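Local coordinates for intracellular protein transport protein USO1 (Saccharomyces cerevisiae S288c, PDB 6LSU) that is required for protein transport from the endoplasmic reticulum to the Golgi complex as a membrane tether, at residues A[238-248]-A[279-290]. Sequence-based numbering, arbitrary orientation.
Sequences FSIIEEEGGLR and NLPKLAHLLSEP
Leu286 lies at the apolar centre, its CD1 methyl meeting CG2 of Ile241 at 3.8 Å and CD1 of Leu247, while its CD2 comes to the edge of the Phe238 ring. With CG anti to the backbone N (chi1 176°), the Leu286 fork reaches across to helix 233-244. One turn earlier, CB of Lys282 sits over the centre of the Phe238 ring, 3.9 Å from the centroid, in a CH-pi contact, and Phe238 CZ touches Leu283 CD1. Were Phe238 replaced by alanine, Lys282 CB would probably lose the ring face beneath it, and Leu283 and Leu286 their aromatic neighbour. The axes of 238-244 and 280-287 run at 25° to each other, and the two helices belong to ARM 4 and ARM 5, so this is packing between successive repeats of the globular head's solenoid; helices 251-264 and 301-317 add Leu257 against Leu286 and Ile307 against Leu247. Helix 233-244 closes in a Schellman motif at Gly245, and the chain then passes through Gly246, whose positive phi favours glycine. Farther out, Leu247 CD2 packs on Pro290 CD at 3.8 Å, and its backbone N donates to the syn lone pair of Glu289 OE2 (2.7 Å, 138° at the hydrogen). The other carboxylate oxygen, OE1, lies 3.5 Å from Glu242 OE1, a like-charged approach that probably raises the proton affinity of the pair; Glu242 OE1 also meets the edge of the His285 ring.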
loop_
_atom_site.group_PDB
_atom_site.type_symbol
_atom_site.label_atom_id
_atom_site.label_comp_id
_atom_site.label_asym_id
_atom_site.label_seq_id
_atom_site.Cartn_x
_atom_site.Cartn_y
_atom_site.Cartn_z
ATOM N N PHE A 238 -21.321 -7.750 -5.133
ATOM C CA PHE A 238 -21.456 -6.654 -6.136
ATOM C C PHE A 238 -22.899 -6.143 -6.262
ATOM O O PHE A 238 -23.054 -4.922 -6.394
ATOM C CB PHE A 238 -20.879 -6.999 -7.516
ATOM C CG PHE A 238 -19.390 -6.736 -7.599
ATOM C CD1 PHE A 238 -18.912 -5.443 -7.460
ATOM C CD2 PHE A 238 -18.468 -7.768 -7.703
ATOM C CE1 PHE A 238 -17.554 -5.185 -7.458
ATOM C CE2 PHE A 238 -17.108 -7.494 -7.711
ATOM C CZ PHE A 238 -16.661 -6.200 -7.587
ATOM N N SER A 239 -23.936 -6.976 -6.127
ATOM C CA SER A 239 -25.338 -6.462 -6.201
ATOM C C SER A 239 -25.591 -5.685 -4.929
ATOM O O SER A 239 -26.192 -4.622 -5.036
ATOM C CB SER A 239 -26.388 -7.502 -6.403
ATOM O OG SER A 239 -25.790 -8.698 -6.873
ATOM N N ILE A 240 -25.120 -6.175 -3.780
ATOM C CA ILE A 240 -25.319 -5.439 -2.492
ATOM C C ILE A 240 -24.640 -4.069 -2.636
ATOM O O ILE A 240 -25.265 -3.068 -2.338
ATOM C CB ILE A 240 -24.789 -6.245 -1.292
ATOM C CG1 ILE A 240 -25.459 -7.612 -1.185
ATOM C CG2 ILE A 240 -24.960 -5.422 -0.013
ATOM C CD1 ILE A 240 -24.932 -8.459 -0.063
ATOM N N ILE A 241 -23.374 -4.045 -3.093
ATOM C CA ILE A 241 -22.606 -2.794 -3.319
ATOM C C ILE A 241 -23.434 -1.875 -4.237
ATOM O O ILE A 241 -23.641 -0.712 -3.831
ATOM C CB ILE A 241 -21.196 -3.076 -3.880
ATOM C CG1 ILE A 241 -20.301 -3.772 -2.841
ATOM C CG2 ILE A 241 -20.528 -1.773 -4.406
ATOM C CD1 ILE A 241 -19.100 -4.435 -3.413
ATOM N N GLU A 242 -23.908 -2.338 -5.407
ATOM C CA GLU A 242 -24.686 -1.425 -6.291
ATOM C C GLU A 242 -26.016 -1.021 -5.638
ATOM O O GLU A 242 -26.360 0.163 -5.710
ATOM C CB GLU A 242 -24.919 -1.929 -7.711
ATOM C CG GLU A 242 -25.034 -0.753 -8.702
ATOM C CD GLU A 242 -24.084 0.450 -8.557
ATOM O OE1 GLU A 242 -22.832 0.253 -8.398
ATOM O OE2 GLU A 242 -24.596 1.602 -8.606
ATOM N N GLU A 243 -26.673 -1.943 -4.947
ATOM C CA GLU A 243 -27.935 -1.706 -4.194
ATOM C C GLU A 243 -27.704 -0.635 -3.104
ATOM O O GLU A 243 -28.594 0.234 -2.914
ATOM C CB GLU A 243 -28.413 -3.064 -3.678
ATOM C CG GLU A 243 -29.902 -3.198 -3.492
ATOM C CD GLU A 243 -30.226 -4.485 -2.740
ATOM O OE1 GLU A 243 -29.706 -5.580 -3.136
ATOM O OE2 GLU A 243 -30.923 -4.384 -1.714
ATOM N N GLU A 244 -26.537 -0.578 -2.452
ATOM C CA GLU A 244 -26.291 0.433 -1.370
ATOM C C GLU A 244 -25.682 1.753 -1.885
ATOM O O GLU A 244 -25.452 2.650 -1.056
ATOM C CB GLU A 244 -25.433 -0.206 -0.292
ATOM C CG GLU A 244 -26.193 -1.262 0.482
ATOM C CD GLU A 244 -27.346 -0.707 1.301
ATOM O OE1 GLU A 244 -27.122 0.313 2.018
ATOM O OE2 GLU A 244 -28.451 -1.323 1.259
ATOM N N GLY A 245 -25.427 1.883 -3.190
ATOM C CA GLY A 245 -24.961 3.141 -3.797
ATOM C C GLY A 245 -23.488 3.146 -4.139
ATOM O O GLY A 245 -22.929 4.231 -4.254
ATOM N N GLY A 246 -22.866 1.982 -4.286
ATOM C CA GLY A 246 -21.465 1.877 -4.724
ATOM C C GLY A 246 -20.521 2.551 -3.741
ATOM O O GLY A 246 -20.727 2.462 -2.507
ATOM N N LEU A 247 -19.516 3.240 -4.257
ATOM C CA LEU A 247 -18.542 4.001 -3.435
ATOM C C LEU A 247 -19.285 4.868 -2.417
ATOM O O LEU A 247 -18.751 5.042 -1.268
ATOM C CB LEU A 247 -17.666 4.846 -4.354
ATOM C CG LEU A 247 -16.257 4.302 -4.597
ATOM C CD1 LEU A 247 -16.191 2.781 -4.592
ATOM C CD2 LEU A 247 -15.680 4.863 -5.877
ATOM N N ARG A 248 -20.475 5.369 -2.774
ATOM C CA ARG A 248 -21.270 6.235 -1.859
ATOM C C ARG A 248 -22.022 5.414 -0.806
ATOM O O ARG A 248 -22.579 6.020 0.095
ATOM C CB ARG A 248 -22.183 7.152 -2.672
ATOM C CG ARG A 248 -21.392 8.184 -3.464
ATOM C CD ARG A 248 -22.233 9.038 -4.376
ATOM N NE ARG A 248 -22.215 8.484 -5.727
ATOM C CZ ARG A 248 -22.263 9.192 -6.850
ATOM N NH1 ARG A 248 -22.341 10.513 -6.819
ATOM N NH2 ARG A 248 -22.223 8.572 -8.016
ATOM N N ASN A 279 -16.428 -10.345 -13.162
ATOM C CA ASN A 279 -16.353 -9.315 -12.085
ATOM C C ASN A 279 -15.661 -8.014 -12.553
ATOM O O ASN A 279 -16.178 -6.919 -12.191
ATOM C CB ASN A 279 -15.675 -9.901 -10.852
ATOM C CG ASN A 279 -16.552 -10.938 -10.203
ATOM O OD1 ASN A 279 -17.670 -10.610 -9.769
ATOM N ND2 ASN A 279 -16.047 -12.162 -10.134
ATOM N N LEU A 280 -14.575 -8.088 -13.334
ATOM C CA LEU A 280 -13.811 -6.889 -13.768
ATOM C C LEU A 280 -14.735 -5.753 -14.195
ATOM O O LEU A 280 -14.580 -4.634 -13.725
ATOM C CB LEU A 280 -12.848 -7.239 -14.898
ATOM C CG LEU A 280 -11.588 -7.946 -14.435
ATOM C CD1 LEU A 280 -10.535 -7.913 -15.529
ATOM C CD2 LEU A 280 -11.076 -7.308 -13.149
ATOM N N PRO A 281 -15.715 -5.967 -15.097
ATOM C CA PRO A 281 -16.574 -4.866 -15.541
ATOM C C PRO A 281 -17.289 -4.199 -14.358
ATOM O O PRO A 281 -17.502 -3.016 -14.379
ATOM C CB PRO A 281 -17.607 -5.533 -16.441
ATOM C CG PRO A 281 -16.997 -6.852 -16.810
ATOM C CD PRO A 281 -16.109 -7.263 -15.658
ATOM N N LYS A 282 -17.636 -5.002 -13.354
ATOM C CA LYS A 282 -18.329 -4.551 -12.118
ATOM C C LYS A 282 -17.382 -3.682 -11.274
ATOM O O LYS A 282 -17.807 -2.616 -10.840
ATOM C CB LYS A 282 -18.834 -5.767 -11.336
ATOM C CG LYS A 282 -20.103 -6.371 -11.911
ATOM C CD LYS A 282 -20.156 -7.873 -11.830
ATOM C CE LYS A 282 -21.556 -8.392 -12.026
ATOM N NZ LYS A 282 -21.673 -9.731 -11.403
ATOM N N LEU A 283 -16.152 -4.151 -11.056
ATOM C CA LEU A 283 -15.101 -3.456 -10.262
ATOM C C LEU A 283 -14.717 -2.146 -10.973
ATOM O O LEU A 283 -14.672 -1.093 -10.314
ATOM C CB LEU A 283 -13.912 -4.407 -10.142
ATOM C CG LEU A 283 -12.818 -3.955 -9.191
ATOM C CD1 LEU A 283 -13.399 -3.699 -7.826
ATOM C CD2 LEU A 283 -11.732 -5.010 -9.101
ATOM N N ALA A 284 -14.516 -2.205 -12.283
ATOM C CA ALA A 284 -14.293 -1.052 -13.173
ATOM C C ALA A 284 -15.417 -0.057 -12.992
ATOM O O ALA A 284 -15.155 1.147 -12.956
ATOM C CB ALA A 284 -14.273 -1.478 -14.610
ATOM N N HIS A 285 -16.650 -0.535 -12.976
ATOM C CA HIS A 285 -17.827 0.376 -12.955
ATOM C C HIS A 285 -17.816 1.174 -11.627
ATOM O O HIS A 285 -18.168 2.411 -11.626
ATOM C CB HIS A 285 -19.114 -0.424 -13.160
ATOM C CG HIS A 285 -20.299 0.423 -12.874
ATOM N ND1 HIS A 285 -20.721 1.381 -13.787
ATOM C CD2 HIS A 285 -21.106 0.517 -11.784
ATOM C CE1 HIS A 285 -21.753 2.026 -13.275
ATOM N NE2 HIS A 285 -22.021 1.511 -12.052
ATOM N N LEU A 286 -17.488 0.456 -10.533
ATOM C CA LEU A 286 -17.386 0.988 -9.145
ATOM C C LEU A 286 -16.191 1.953 -9.010
ATOM O O LEU A 286 -16.390 3.010 -8.466
ATOM C CB LEU A 286 -17.208 -0.208 -8.203
ATOM C CG LEU A 286 -16.989 0.139 -6.736
ATOM C CD1 LEU A 286 -18.268 0.760 -6.189
ATOM C CD2 LEU A 286 -16.580 -1.077 -5.936
ATOM N N LEU A 287 -15.012 1.589 -9.543
ATOM C CA LEU A 287 -13.822 2.448 -9.573
ATOM C C LEU A 287 -14.110 3.708 -10.405
ATOM O O LEU A 287 -13.564 4.781 -10.118
ATOM C CB LEU A 287 -12.652 1.662 -10.149
ATOM C CG LEU A 287 -12.014 0.643 -9.209
ATOM C CD1 LEU A 287 -10.911 -0.144 -9.916
ATOM C CD2 LEU A 287 -11.439 1.377 -8.014
ATOM N N SER A 288 -14.986 3.622 -11.378
ATOM C CA SER A 288 -15.168 4.727 -12.350
ATOM C C SER A 288 -16.207 5.715 -11.807
ATOM O O SER A 288 -16.268 6.845 -12.317
ATOM C CB SER A 288 -15.523 4.233 -13.734
ATOM O OG SER A 288 -16.932 4.192 -13.899
ATOM N N GLU A 289 -16.872 5.388 -10.704
ATOM C CA GLU A 289 -17.881 6.278 -10.102
ATOM C C GLU A 289 -17.413 7.719 -9.901
ATOM O O GLU A 289 -18.145 8.658 -10.196
ATOM C CB GLU A 289 -18.383 5.691 -8.800
ATOM C CG GLU A 289 -19.747 5.073 -8.972
ATOM C CD GLU A 289 -20.068 4.036 -7.911
ATOM O OE1 GLU A 289 -20.554 2.883 -8.299
ATOM O OE2 GLU A 289 -19.849 4.395 -6.719
ATOM N N PRO A 290 -16.231 8.004 -9.337
ATOM C CA PRO A 290 -15.872 9.396 -9.064
ATOM C C PRO A 290 -15.711 10.294 -10.309
ATOM O O PRO A 290 -15.654 11.461 -10.120
ATOM C CB PRO A 290 -14.512 9.284 -8.389
ATOM C CG PRO A 290 -14.439 7.862 -7.936
ATOM C CD PRO A 290 -15.173 7.068 -8.977
#